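Local structure of RavA (Legionella pneumophila str. Paris, 6WO6) at residues A[283-288]-A[322-327]; A[32-37]-A[74-79]. The protein is an effector of Legionella pneumophila, probably delivered into host cells during infection, whose molecular activity is not established. The protein carries 2 engineered substitutions. All coordinates share one frame; numbering follows the deposited sequence.

Contact 1: A[283-288]-A[322-327]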
ATOM      1  N   LEU A 283     -26.552   0.943  17.816  1.00 48.53           N
ATOM      2  CA  LEU A 283     -26.109   1.925  16.832  1.00 47.06           C
ATOM      3  C   LEU A 283     -25.719   3.241  17.496  1.00 48.60           C
ATOM      4  O   LEU A 283     -24.701   3.845  17.137  1.00 50.30           O
ATOM      5  CB  LEU A 283     -27.207   2.147  15.790  1.00 47.24           C
ATOM      6  CG  LEU A 283     -26.897   3.157  14.684  1.00 47.53           C
ATOM      7  CD1 LEU A 283     -25.627   2.764  13.951  1.00 48.93           C
ATOM      8  CD2 LEU A 283     -28.058   3.266  13.714  1.00 46.33           C
ATOM      9  N   CYS A 284     -26.510   3.702  18.469  1.00 48.80           N
ATOM     10  CA  CYS A 284     -26.166   4.930  19.180  1.00 47.95           C
ATOM     11  C   CYS A 284     -24.845   4.784  19.925  1.00 48.53           C
ATOM     12  O   CYS A 284     -24.036   5.719  19.958  1.00 49.49           O
ATOM     13  CB  CYS A 284     -27.287   5.314  20.145  1.00 49.14           C
ATOM     14  SG  CYS A 284     -28.838   5.815  19.357  1.00 51.14           S
ATOM     15  N   LEU A 285     -24.607   3.617  20.531  1.00 47.80           N
ATOM     16  CA  LEU A 285     -23.348   3.394  21.235  1.00 47.60           C
ATOM     17  C   LEU A 285     -22.175   3.332  20.265  1.00 48.63           C
ATOM     18  O   LEU A 285     -21.097   3.870  20.550  1.00 49.91           O
ATOM     19  CB  LEU A 285     -23.425   2.108  22.056  1.00 47.08           C
ATOM     20  CG  LEU A 285     -24.375   2.054  23.254  1.00 46.88           C
ATOM     21  CD1 LEU A 285     -24.346   0.670  23.885  1.00 44.39           C
ATOM     22  CD2 LEU A 285     -24.021   3.119  24.275  1.00 49.29           C
ATOM     23  N   GLU A 286     -22.366   2.680  19.114  1.00 48.76           N
ATOM     24  CA  GLU A 286     -21.285   2.541  18.145  1.00 52.18           C
ATOM     25  C   GLU A 286     -20.786   3.896  17.664  1.00 51.34           C
ATOM     26  O   GLU A 286     -19.608   4.039  17.320  1.00 51.83           O
ATOM     27  CB  GLU A 286     -21.753   1.695  16.959  1.00 54.78           C
ATOM     28  CG  GLU A 286     -20.647   1.268  16.004  1.00 58.28           C
ATOM     29  CD  GLU A 286     -21.165   0.414  14.857  1.00 61.14           C
ATOM     30  OE1 GLU A 286     -22.386   0.442  14.592  1.00 61.02           O
ATOM     31  OE2 GLU A 286     -20.352  -0.289  14.221  1.00 62.57           O
ATOM     32  N   PHE A 287     -21.661   4.901  17.648  1.00 48.78           N
ATOM     33  CA  PHE A 287     -21.348   6.240  17.164  1.00 45.99           C
ATOM     34  C   PHE A 287     -21.677   7.285  18.222  1.00 45.37           C
ATOM     35  O   PHE A 287     -22.188   8.368  17.917  1.00 43.86           O
ATOM     36  CB  PHE A 287     -22.092   6.528  15.863  1.00 43.69           C
ATOM     37  CG  PHE A 287     -21.766   5.562  14.759  1.00 44.01           C
ATOM     38  CD1 PHE A 287     -20.450   5.229  14.479  1.00 45.91           C
ATOM     39  CD2 PHE A 287     -22.774   4.975  14.014  1.00 43.81           C
ATOM     40  CE1 PHE A 287     -20.145   4.335  13.463  1.00 46.53           C
ATOM     41  CE2 PHE A 287     -22.477   4.080  12.997  1.00 44.00           C
ATOM     42  CZ  PHE A 287     -21.161   3.760  12.722  1.00 45.00           C
ATOM     43  N   ALA A 288     -21.365   6.973  19.484  1.00 47.92           N
ATOM     44  CA  ALA A 288     -21.739   7.848  20.592  1.00 50.62           C
ATOM     45  C   ALA A 288     -21.098   9.225  20.476  1.00 53.09           C
ATOM     46  O   ALA A 288     -21.661  10.213  20.968  1.00 54.16           O
ATOM     47  CB  ALA A 288     -21.360   7.193  21.920  1.00 52.56           C
ATOM     48  N   GLU A 322     -28.095   8.888  28.986  1.00 66.13           N
ATOM     49  CA  GLU A 322     -26.956   9.034  29.922  1.00 69.93           C
ATOM     50  C   GLU A 322     -25.936   7.942  29.627  1.00 68.43           C
ATOM     51  O   GLU A 322     -24.744   8.191  29.772  1.00 67.29           O
ATOM     52  CB  GLU A 322     -27.474   8.952  31.355  1.00 76.53           C
ATOM     53  CG  GLU A 322     -26.384   8.887  32.407  1.00 79.11           C
ATOM     54  CD  GLU A 322     -26.729   8.055  33.630  0.50 82.04           C
ATOM     55  OE1 GLU A 322     -26.982   6.848  33.473  0.50 81.37           O
ATOM     56  OE2 GLU A 322     -26.747   8.617  34.733  0.50 85.34           O
ATOM     57  N   MET A 323     -26.425   6.777  29.231  1.00 68.67           N
ATOM     58  CA  MET A 323     -25.528   5.673  28.839  1.00 70.56           C
ATOM     59  C   MET A 323     -24.840   6.035  27.529  1.00 67.55           C
ATOM     60  O   MET A 323     -23.647   5.795  27.418  1.00 66.93           O
ATOM     61  CB  MET A 323     -26.331   4.396  28.626  1.00 75.01           C
ATOM     62  CG  MET A 323     -25.732   3.498  27.603  1.00 78.66           C
ATOM     63  SD  MET A 323     -26.125   1.832  28.064  1.00 84.88           S
ATOM     64  CE  MET A 323     -25.442   1.801  29.714  1.00 91.31           C
ATOM     65  N   ILE A 324     -25.587   6.566  26.566  1.00 65.51           N
ATOM     66  CA  ILE A 324     -24.951   6.950  25.309  1.00 61.47           C
ATOM     67  C   ILE A 324     -23.891   8.015  25.554  1.00 64.68           C
ATOM     68  O   ILE A 324     -22.800   7.973  24.974  1.00 64.55           O
ATOM     69  CB  ILE A 324     -26.008   7.426  24.298  1.00 57.44           C
ATOM     70  CG1 ILE A 324     -26.890   6.259  23.858  1.00 56.20           C
ATOM     71  CG2 ILE A 324     -25.342   8.079  23.102  1.00 55.60           C
ATOM     72  CD1 ILE A 324     -28.202   6.689  23.256  1.00 55.39           C
ATOM     73  N   ASN A 325     -24.193   8.986  26.422  1.00 69.14           N
ATOM     74  CA  ASN A 325     -23.207  10.014  26.741  1.00 74.39           C
ATOM     75  C   ASN A 325     -22.005   9.421  27.465  1.00 77.56           C
ATOM     76  O   ASN A 325     -20.871   9.875  27.274  1.00 76.71           O
ATOM     77  CB  ASN A 325     -23.854  11.118  27.577  1.00 79.52           C
ATOM     78  CG  ASN A 325     -23.522  12.502  27.063  1.00 83.13           C
ATOM     79  OD1 ASN A 325     -24.197  13.024  26.174  1.00 82.71           O
ATOM     80  ND2 ASN A 325     -22.473  13.104  27.616  1.00 86.04           N
ATOM     81  N   GLY A 326     -22.232   8.405  28.301  1.00 82.03           N
ATOM     82  CA  GLY A 326     -21.121   7.725  28.946  1.00 85.70           C
ATOM     83  C   GLY A 326     -20.256   6.946  27.976  1.00 85.54           C
ATOM     84  O   GLY A 326     -19.045   6.826  28.181  1.00 88.78           O
ATOM     85  N   ALA A 327     -20.858   6.400  26.917  1.00 82.49           N
ATOM     86  CA  ALA A 327     -20.071   5.725  25.891  1.00 82.08           C
ATOM     87  C   ALA A 327     -19.197   6.708  25.124  1.00 83.95           C
ATOM     88  O   ALA A 327     -18.115   6.339  24.653  1.00 84.82           O
ATOM     89  CB  ALA A 327     -20.988   4.967  24.932  1.00 80.16           C
TER
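Leu285 and Ile324 face each other from two helices whose CA atoms come nearest at this pair, 5.6 Å from Leu285 CA to Ile324 CA. Leu285, at the end of helix 281-286, has CG anti to its carbonyl carbon; with CD1 anti to CA (chi2 177°), the other methyl, CD2, is the one turned to helix 311-327. Leu285 CD2 does most of the touching: it lies over the CA and CG1 of Ile324, 3.6 Å from Ala327 CB and 3.8 Å from Met323 CG, residues one turn apart on the partner helix. The Leu285 and Met323 side chains cross obliquely, and Met323 bends at chi2 and chi3.

The two branches of Ile324 go to Cys284 and Ala288. CG1 is anti to the carbonyl carbon (chi1 -68°), so Ile324 CD1 reaches Cys284 CB at 3.5 Å, with SG slightly farther off. Ile324 CG2, anti to the backbone N, lies near Cys284 O and 4.2 Å from Ala288 CB. Ala288 CB, placed just after the helix has ended, faces the partner backbone at 3.5 Å from Ile324 O and meets Ala327 CB at 3.8 Å.

Phe291 of helix 290-294 touches both Cys284 and Ile324. Away from helix 311-327, Leu283 packs on Ser253 of helix 246-265 and Glu286 forms a salt bridge with Lys250, so helix 281-286 lies between two others. No hydrogen bond or salt bridge joins the two segments; between them the contact rests on apolar groups, sequestered most deeply around Cys284, Ile324 and Ala288.

Contact 2: A[32-37]-A[74-79]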
ATOM      1  N   GLU A  32      34.285 -19.154 -26.506  1.00 68.09           N
ATOM      2  CA  GLU A  32      33.470 -18.376 -27.431  1.00 64.94           C
ATOM      3  C   GLU A  32      32.676 -17.290 -26.715  1.00 61.11           C
ATOM      4  O   GLU A  32      32.439 -16.225 -27.293  1.00 60.30           O
ATOM      5  CB  GLU A  32      32.538 -19.296 -28.216  1.00 66.16           C
ATOM      6  CG  GLU A  32      33.261 -20.181 -29.221  1.00 70.40           C
ATOM      7  CD  GLU A  32      33.954 -19.382 -30.314  1.00 75.09           C
ATOM      8  OE1 GLU A  32      33.357 -18.401 -30.802  1.00 75.71           O
ATOM      9  OE2 GLU A  32      35.097 -19.728 -30.682  1.00 78.23           O
ATOM     10  N   LEU A  33      32.259 -17.535 -25.469  1.00 60.70           N
ATOM     11  CA  LEU A  33      31.613 -16.479 -24.693  1.00 59.42           C
ATOM     12  C   LEU A  33      32.578 -15.334 -24.418  1.00 63.48           C
ATOM     13  O   LEU A  33      32.183 -14.161 -24.429  1.00 63.51           O
ATOM     14  CB  LEU A  33      31.071 -17.033 -23.374  1.00 56.65           C
ATOM     15  CG  LEU A  33      29.731 -17.769 -23.381  1.00 53.52           C
ATOM     16  CD1 LEU A  33      29.548 -18.529 -22.080  1.00 51.69           C
ATOM     17  CD2 LEU A  33      28.581 -16.798 -23.604  1.00 52.45           C
ATOM     18  N   ASN A  34      33.848 -15.655 -24.158  1.00 66.15           N
ATOM     19  CA  ASN A  34      34.845 -14.622 -23.911  1.00 67.22           C
ATOM     20  C   ASN A  34      35.260 -13.896 -25.181  1.00 68.37           C
ATOM     21  O   ASN A  34      35.832 -12.805 -25.095  1.00 70.58           O
ATOM     22  CB  ASN A  34      36.075 -15.221 -23.226  1.00 68.46           C
ATOM     23  CG  ASN A  34      35.781 -15.695 -21.818  1.00 68.77           C
ATOM     24  OD1 ASN A  34      34.768 -15.321 -21.225  1.00 67.31           O
ATOM     25  ND2 ASN A  34      36.668 -16.517 -21.272  1.00 72.10           N
ATOM     26  N   LYS A  35      34.989 -14.471 -26.353  1.00 68.33           N
ATOM     27  CA  LYS A  35      35.239 -13.767 -27.608  1.00 70.74           C
ATOM     28  C   LYS A  35      34.165 -12.725 -27.944  1.00 69.35           C
ATOM     29  O   LYS A  35      34.195 -12.163 -29.044  1.00 69.14           O
ATOM     30  CB  LYS A  35      35.364 -14.772 -28.758  1.00 72.64           C
ATOM     31  CG  LYS A  35      36.580 -15.679 -28.662  1.00 77.40           C
ATOM     32  CD  LYS A  35      36.501 -16.824 -29.663  1.00 80.54           C
ATOM     33  CE  LYS A  35      36.460 -16.315 -31.094  1.00 84.03           C
ATOM     34  NZ  LYS A  35      36.492 -17.436 -32.074  1.00 85.81           N
ATOM     35  N   LEU A  36      33.230 -12.449 -27.037  1.00 68.97           N
ATOM     36  CA  LEU A  36      32.157 -11.497 -27.293  1.00 69.56           C
ATOM     37  C   LEU A  36      32.591 -10.074 -26.964  1.00 72.88           C
ATOM     38  O   LEU A  36      33.387  -9.841 -26.049  1.00 75.13           O
ATOM     39  CB  LEU A  36      30.913 -11.842 -26.469  1.00 66.35           C
ATOM     40  CG  LEU A  36      30.076 -13.067 -26.840  1.00 64.15           C
ATOM     41  CD1 LEU A  36      29.038 -13.327 -25.762  1.00 61.12           C
ATOM     42  CD2 LEU A  36      29.401 -12.879 -28.189  1.00 64.20           C
ATOM     43  N   THR A  37      32.048  -9.118 -27.716  1.00 73.29           N
ATOM     44  CA  THR A  37      32.254  -7.717 -27.382  1.00 75.33           C
ATOM     45  C   THR A  37      31.562  -7.392 -26.061  1.00 75.06           C
ATOM     46  O   THR A  37      30.663  -8.107 -25.606  1.00 73.49           O
ATOM     47  CB  THR A  37      31.725  -6.801 -28.491  1.00 77.05           C
ATOM     48  OG1 THR A  37      30.322  -6.580 -28.309  1.00 76.96           O
ATOM     49  CG2 THR A  37      31.949  -7.423 -29.856  1.00 77.26           C
ATOM     50  N   SER A  74      37.827  -9.221 -13.914  1.00121.85           N
ATOM     51  CA  SER A  74      36.721  -8.333 -14.247  1.00119.45           C
ATOM     52  C   SER A  74      36.827  -7.855 -15.691  1.00118.16           C
ATOM     53  O   SER A  74      37.076  -6.672 -15.943  1.00120.62           O
ATOM     54  CB  SER A  74      36.684  -7.142 -13.286  1.00120.81           C
ATOM     55  N   ASP A  75      36.640  -8.769 -16.646  1.00111.95           N
ATOM     56  CA  ASP A  75      36.746  -8.443 -18.064  1.00107.87           C
ATOM     57  C   ASP A  75      36.135  -9.547 -18.919  1.00100.70           C
ATOM     58  O   ASP A  75      35.770  -9.317 -20.076  1.00 99.44           O
ATOM     59  CB  ASP A  75      38.209  -8.219 -18.456  1.00112.57           C
ATOM     60  CG  ASP A  75      38.451  -6.845 -19.053  1.00115.14           C
ATOM     61  OD1 ASP A  75      37.481  -6.066 -19.172  1.00113.32           O
ATOM     62  OD2 ASP A  75      39.612  -6.544 -19.403  1.00118.60           O
ATOM     63  N   THR A  76      36.026 -10.747 -18.357  1.00 96.53           N
ATOM     64  CA  THR A  76      35.466 -11.886 -19.068  1.00 91.58           C
ATOM     65  C   THR A  76      33.941 -11.872 -18.977  1.00 87.96           C
ATOM     66  O   THR A  76      33.332 -10.984 -18.375  1.00 89.51           O
ATOM     67  CB  THR A  76      36.031 -13.188 -18.510  1.00 90.98           C
ATOM     68  OG1 THR A  76      35.893 -13.194 -17.082  1.00 90.75           O
ATOM     69  CG2 THR A  76      37.503 -13.333 -18.878  1.00 93.68           C
ATOM     70  N   PHE A  77      33.312 -12.881 -19.584  1.00 83.14           N
ATOM     71  CA  PHE A  77      31.856 -12.968 -19.552  1.00 77.73           C
ATOM     72  C   PHE A  77      31.340 -13.303 -18.159  1.00 76.81           C
ATOM     73  O   PHE A  77      30.223 -12.907 -17.800  1.00 76.64           O
ATOM     74  CB  PHE A  77      31.369 -14.010 -20.559  1.00 74.86           C
ATOM     75  CG  PHE A  77      29.875 -14.158 -20.601  1.00 71.94           C
ATOM     76  CD1 PHE A  77      29.100 -13.279 -21.342  1.00 71.32           C
ATOM     77  CD2 PHE A  77      29.242 -15.175 -19.900  1.00 70.94           C
ATOM     78  CE1 PHE A  77      27.720 -13.411 -21.382  1.00 69.61           C
ATOM     79  CE2 PHE A  77      27.863 -15.311 -19.935  1.00 68.95           C
ATOM     80  CZ  PHE A  77      27.101 -14.427 -20.679  1.00 68.03           C
ATOM     81  N   HIS A  78      32.128 -14.033 -17.366  1.00 77.57           N
ATOM     82  CA  HIS A  78      31.697 -14.384 -16.017  1.00 78.80           C
ATOM     83  C   HIS A  78      31.463 -13.140 -15.170  1.00 80.54           C
ATOM     84  O   HIS A  78      30.543 -13.108 -14.344  1.00 81.25           O
ATOM     85  CB  HIS A  78      32.729 -15.297 -15.356  1.00 81.36           C
ATOM     86  CG  HIS A  78      32.403 -15.646 -13.937  1.00 83.40           C
ATOM     87  ND1 HIS A  78      32.765 -14.848 -12.872  1.00 85.47           N
ATOM     88  CD2 HIS A  78      31.749 -16.706 -13.408  1.00 83.05           C
ATOM     89  CE1 HIS A  78      32.349 -15.402 -11.748  1.00 85.93           C
ATOM     90  NE2 HIS A  78      31.729 -16.530 -12.046  1.00 84.95           N
ATOM     91  N   SER A  79      32.283 -12.102 -15.363  1.00 81.65           N
ATOM     92  CA  SER A  79      32.091 -10.852 -14.635  1.00 83.42           C
ATOM     93  C   SER A  79      30.729 -10.241 -14.945  1.00 78.85           C
ATOM     94  O   SER A  79      29.977  -9.860 -14.034  1.00 79.54           O
ATOM     95  CB  SER A  79      33.217  -9.877 -14.982  1.00 89.80           C
ATOM     96  OG  SER A  79      33.054  -8.638 -14.319  1.00 93.87           O
TER
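Thr76 opens the contact, at the N-cap position of helix 77-92. Its CG2 methyl, anti to the carbonyl carbon, lies alongside the Asn34 amide, and Thr76 CB comes within 3.7 Å of Asn34 OD1. The hydroxyl OG1 has Asp72 OD1 as its main hydrogen-bond partner, with Asp73 O also within hydrogen-bonding range, and makes no capping bond to its own helix.

Phe77 follows as the first helical residue, and its backbone N-H is taken up from across the contact: Phe77 N donates to Asn34 OD1 at 3.3 Å. The bond is long but nearly straight, 172° at the hydrogen, and the donor sits above the plane of the amide carbonyl. The Phe77 side chain turns CG anti to the backbone N (chi1 -179°), which lays the ring against Leu33. There Leu33 CD2 stands over the middle of one face, 3.9 Å from the centroid of the Phe77 ring and 5° off the normal, a CH-pi contact. Leu33 CD1 meets Phe77 CD2 at 4.0 Å, and Leu36 CD1 approaches obliquely, 4.4 Å from Phe77 CD1.

Ala41 and Leu44 of helix 38-51 also touch the Phe77 side chain, and Leu44 reaches Leu33 and Leu36 as well. An amide from the end of short helix 30-34 therefore receives a first-turn N-H of the longer helix 77-92, beside an aromatic-aliphatic cluster, within an all-helical fold.

In the fold
From the N terminus, the chain enters contact 2 at the end of helix 30-34, runs through helices 38-51 and 54-66, and returns at the start of helix 77-92, closing a loop of 36 intervening residues. It then continues through a long series of helices before contact 1 opens at helix 281-286; helices 290-294 and 299-304 follow, and the end of helix 311-327 closes this second loop over 33 residues. The two loops stand in series, neither nested nor crossed. Their centres are 75 Å apart on opposite sides of the chain's centre, so contact 2 ties together N-terminal helices and contact 1 C-terminal ones in an elongated, strand-free molecule.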